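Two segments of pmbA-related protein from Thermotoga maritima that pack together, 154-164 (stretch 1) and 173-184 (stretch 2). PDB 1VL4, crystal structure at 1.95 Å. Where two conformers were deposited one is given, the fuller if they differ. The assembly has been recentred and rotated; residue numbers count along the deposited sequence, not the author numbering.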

# COMPACT_ATOMS: atom_id res chain seq x y z
N VAL A 154 -14.96 13.20 -5.78
CA VAL A 154 -14.14 14.36 -6.15
C VAL A 154 -13.02 14.43 -5.13
O VAL A 154 -13.24 14.32 -3.91
CB VAL A 154 -14.94 15.68 -6.15
CG1 VAL A 154 -14.04 16.87 -6.29
CG2 VAL A 154 -16.00 15.69 -7.23
N MET A 155 -11.82 14.56 -5.63
CA MET A 155 -10.68 14.67 -4.76
C MET A 155 -9.77 15.87 -5.08
O MET A 155 -9.35 16.10 -6.21
CB MET A 155 -9.90 13.38 -4.77
CG MET A 155 -8.94 13.20 -3.59
SD MET A 155 -7.78 11.87 -3.94
CE MET A 155 -9.07 10.63 -4.38
N TYR A 156 -9.43 16.59 -4.02
CA TYR A 156 -8.49 17.71 -4.03
C TYR A 156 -7.25 17.33 -3.20
O TYR A 156 -7.37 16.80 -2.08
CB TYR A 156 -9.19 18.96 -3.42
CG TYR A 156 -8.21 20.14 -3.21
CD1 TYR A 156 -7.42 20.23 -2.05
CD2 TYR A 156 -8.04 21.12 -4.19
CE1 TYR A 156 -6.49 21.25 -1.88
CE2 TYR A 156 -7.16 22.14 -4.02
CZ TYR A 156 -6.36 22.21 -2.85
OH TYR A 156 -5.44 23.24 -2.71
N LYS A 157 -6.08 17.69 -3.68
CA LYS A 157 -4.90 17.63 -2.88
C LYS A 157 -3.89 18.73 -3.19
O LYS A 157 -3.67 19.06 -4.35
CB LYS A 157 -4.21 16.26 -3.05
CG LYS A 157 -3.06 16.11 -2.04
CD LYS A 157 -2.57 14.68 -1.89
CE LYS A 157 -1.47 14.59 -0.85
NZ LYS A 157 -0.91 13.20 -0.77
N ASP A 158 -3.28 19.29 -2.14
CA ASP A 158 -2.08 20.06 -2.34
C ASP A 158 -0.99 19.66 -1.39
O ASP A 158 -1.24 19.03 -0.34
CB ASP A 158 -2.35 21.58 -2.29
CG ASP A 158 -2.77 22.10 -0.94
OD1 ASP A 158 -2.02 21.92 0.04
OD2 ASP A 158 -3.84 22.75 -0.83
N MET A 159 0.26 19.95 -1.77
CA MET A 159 1.45 19.49 -1.04
C MET A 159 2.59 20.50 -1.23
O MET A 159 2.76 21.03 -2.35
CB MET A 159 1.87 18.06 -1.53
CG MET A 159 2.81 17.29 -0.55
SD MET A 159 2.67 15.46 -0.64
CE MET A 159 3.66 15.00 0.78
N VAL A 160 3.37 20.73 -0.15
CA VAL A 160 4.67 21.42 -0.22
C VAL A 160 5.71 20.48 0.40
O VAL A 160 5.46 19.85 1.45
CB VAL A 160 4.74 22.73 0.61
CG1 VAL A 160 6.18 23.37 0.43
CG2 VAL A 160 3.73 23.69 0.22
N ILE A 161 6.85 20.37 -0.26
CA ILE A 161 7.91 19.45 0.13
C ILE A 161 9.25 20.17 0.08
O ILE A 161 9.56 20.85 -0.91
CB ILE A 161 7.95 18.20 -0.81
CG1 ILE A 161 6.59 17.49 -0.80
CG2 ILE A 161 9.10 17.27 -0.40
CD1 ILE A 161 6.35 16.52 -1.90
N LYS A 162 10.03 20.05 1.15
CA LYS A 162 11.38 20.58 1.23
C LYS A 162 12.34 19.40 1.45
O LYS A 162 12.10 18.58 2.33
CB LYS A 162 11.53 21.57 2.37
CG LYS A 162 12.93 22.14 2.49
CD LYS A 162 12.90 23.37 3.39
CE LYS A 162 14.27 23.97 3.61
NZ LYS A 162 14.06 25.37 4.03
N LYS A 163 13.36 19.31 0.60
CA LYS A 163 14.33 18.21 0.59
C LYS A 163 15.72 18.81 0.78
O LYS A 163 16.03 19.81 0.14
CB LYS A 163 14.27 17.51 -0.77
CG LYS A 163 13.29 16.40 -0.88
N ILE A 164 16.53 18.24 1.70
CA ILE A 164 17.93 18.67 1.90
C ILE A 164 18.76 17.40 1.93
O ILE A 164 18.40 16.44 2.60
CB ILE A 164 18.17 19.42 3.23
CG1 ILE A 164 17.42 20.77 3.27
CG2 ILE A 164 19.66 19.71 3.42
CD1 ILE A 164 17.46 21.44 4.65
N VAL A 173 22.72 20.31 -0.80
CA VAL A 173 21.71 20.66 -1.82
C VAL A 173 20.36 20.73 -1.15
O VAL A 173 20.14 20.06 -0.15
CB VAL A 173 21.73 19.62 -3.06
CG1 VAL A 173 23.02 19.77 -3.84
CG2 VAL A 173 21.50 18.18 -2.67
N GLU A 174 19.49 21.59 -1.65
CA GLU A 174 18.17 21.80 -1.05
C GLU A 174 17.25 22.13 -2.20
O GLU A 174 17.69 22.74 -3.16
CB GLU A 174 18.20 22.94 -0.02
CG GLU A 174 16.84 23.32 0.58
CD GLU A 174 16.07 24.43 -0.19
OE1 GLU A 174 16.70 25.20 -0.96
OE2 GLU A 174 14.83 24.55 0.00
N SER A 175 16.03 21.65 -2.15
CA SER A 175 15.01 22.04 -3.14
C SER A 175 13.64 22.06 -2.48
O SER A 175 13.40 21.33 -1.52
CB SER A 175 15.04 21.02 -4.28
OG SER A 175 14.00 21.20 -5.22
N GLN A 176 12.75 22.93 -2.92
CA GLN A 176 11.40 22.90 -2.45
C GLN A 176 10.53 22.81 -3.64
O GLN A 176 10.92 23.27 -4.76
CB GLN A 176 10.98 24.15 -1.69
CG GLN A 176 11.71 24.51 -0.52
CD GLN A 176 10.97 25.64 0.14
OE1 GLN A 176 9.93 25.43 0.77
NE2 GLN A 176 11.46 26.84 -0.08
N MET A 177 9.42 22.08 -3.50
CA MET A 177 8.44 21.84 -4.59
C MET A 177 7.04 21.98 -4.00
O MET A 177 6.79 21.53 -2.87
CB MET A 177 8.59 20.43 -5.27
CG MET A 177 7.97 19.27 -4.54
SD MET A 177 6.18 19.43 -4.20
CE MET A 177 5.44 19.19 -5.88
N ASP A 178 6.12 22.56 -4.77
CA ASP A 178 4.73 22.55 -4.40
C ASP A 178 3.83 22.20 -5.60
O ASP A 178 4.32 22.06 -6.74
CB ASP A 178 4.31 23.83 -3.67
CG ASP A 178 4.27 25.06 -4.54
OD1 ASP A 178 4.80 25.12 -5.66
OD2 ASP A 178 3.70 26.01 -4.03
N GLY A 179 2.55 21.94 -5.32
CA GLY A 179 1.64 21.58 -6.38
C GLY A 179 0.39 21.01 -5.82
O GLY A 179 0.22 20.93 -4.61
N GLY A 180 -0.51 20.68 -6.72
CA GLY A 180 -1.84 20.19 -6.36
C GLY A 180 -2.49 19.49 -7.53
O GLY A 180 -1.96 19.51 -8.65
N PHE A 181 -3.68 18.97 -7.26
CA PHE A 181 -4.40 17.96 -8.08
C PHE A 181 -5.86 18.14 -7.73
O PHE A 181 -6.22 18.38 -6.55
CB PHE A 181 -3.81 16.60 -7.64
CG PHE A 181 -4.58 15.38 -8.00
CD1 PHE A 181 -4.32 14.72 -9.21
CD2 PHE A 181 -5.44 14.77 -7.07
CE1 PHE A 181 -4.98 13.49 -9.53
CE2 PHE A 181 -6.09 13.58 -7.36
CZ PHE A 181 -5.84 12.91 -8.61
N LEU A 182 -6.73 18.08 -8.74
CA LEU A 182 -8.14 18.03 -8.55
C LEU A 182 -8.65 16.98 -9.52
O LEU A 182 -8.28 17.01 -10.70
CB LEU A 182 -8.79 19.36 -8.83
CG LEU A 182 -10.26 19.57 -8.55
CD1 LEU A 182 -10.70 19.18 -7.14
CD2 LEU A 182 -10.68 21.02 -8.84
N PHE A 183 -9.51 16.10 -9.01
CA PHE A 183 -9.97 14.90 -9.72
C PHE A 183 -11.47 14.80 -9.49
O PHE A 183 -11.99 15.13 -8.43
CB PHE A 183 -9.26 13.62 -9.20
CG PHE A 183 -9.93 12.28 -9.61
CD1 PHE A 183 -9.57 11.64 -10.81
CD2 PHE A 183 -10.87 11.67 -8.80
CE1 PHE A 183 -10.12 10.47 -11.19
CE2 PHE A 183 -11.45 10.48 -9.19
CZ PHE A 183 -11.06 9.87 -10.39
N ALA A 184 -12.17 14.34 -10.51
CA ALA A 184 -13.58 14.04 -10.39
C ALA A 184 -13.93 12.78 -11.19
O ALA A 184 -13.34 12.53 -12.26
CB ALA A 184 -14.40 15.20 -10.88

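This contact is a regular two-stranded antiparallel pairing, held by an unbroken ladder of main-chain hydrogen bonds and finished on both faces by side chains that meet across the strands. The strand directions lie at 175° to each other, and the pairing runs in register from Val154 opposite Ala184 to Ile164 opposite Glu174. Hydrogen-bonded pairs alternate with non-hydrogen-bonded ones, and each of the five hydrogen-bonded pairs makes two bonds. Met155 N donates to Phe183 O at 2.9 Å, and Phe183 N returns a bond to Met155 O at 2.8 Å; the same exchange joins Lys157 with Phe181, Met159 with Gly179, Ile161 with Met177 and Lys163 with Ser175. In the pairs between, the alpha carbons come closer and CA-H...O contacts add to the ladder, as from Val160 CA to Met177 O at 3.4 Å.

Because side chains alternate, Met155, Lys157, Met159, Ile161 and Lys163 share a face with Phe183, Phe181, Met177 and Ser175. Met155 and Met177, long and flexible, suit the apolar patches of this face: Met155 SD reaches the edge of the Phe181 ring, 4.2 Å from Phe181 CE2, while Met177, with all three chi angles near p, curls so that its SD lies 3.7 Å from Ile161 CD1. Lys157 is extended, with all four chi angles t. Only the base of its side chain touches its partner, with Lys157 CB 4.5 Å from Phe181 CD2; the rest of the chain leads away to an NZ hydrogen-bonded elsewhere in the structure.

On the other face, Val154 CG2 packs against Ala184 CB at 4.0 Å. Leu182 bridges two neighbours, its CD1 4.1 Å from Val154 CG1 and 4.0 Å from Tyr156 CB; branched and compact side chains fill this buried end well. Tyr156 OH donates to Asp158 OD2 at 2.5 Å, a short bond within one strand that gives both polar groups a partner in a buried setting. Farther along, the chemistry becomes more polar. Lys162 CG lies 4.0 Å from Gln176 CG, so the stems of these side chains pack together, and Lys162 NZ stands 4.2 Å from Glu174 OE2, opposite charges near each other but beyond a salt bridge.

The two glycines fit the middle for different reasons. Gly179 has phi/psi of 166/179, at which a CB would be jammed against the carbonyl oxygen of the preceding residue. At Gly180 the opposing strand is the obstacle: an ideal CB would sit 2.9 Å from Lys157 O, a clash. Gly180 CA lies 4.0 Å from Asp158 CA, the shortest CA-CA distance of the paired residues.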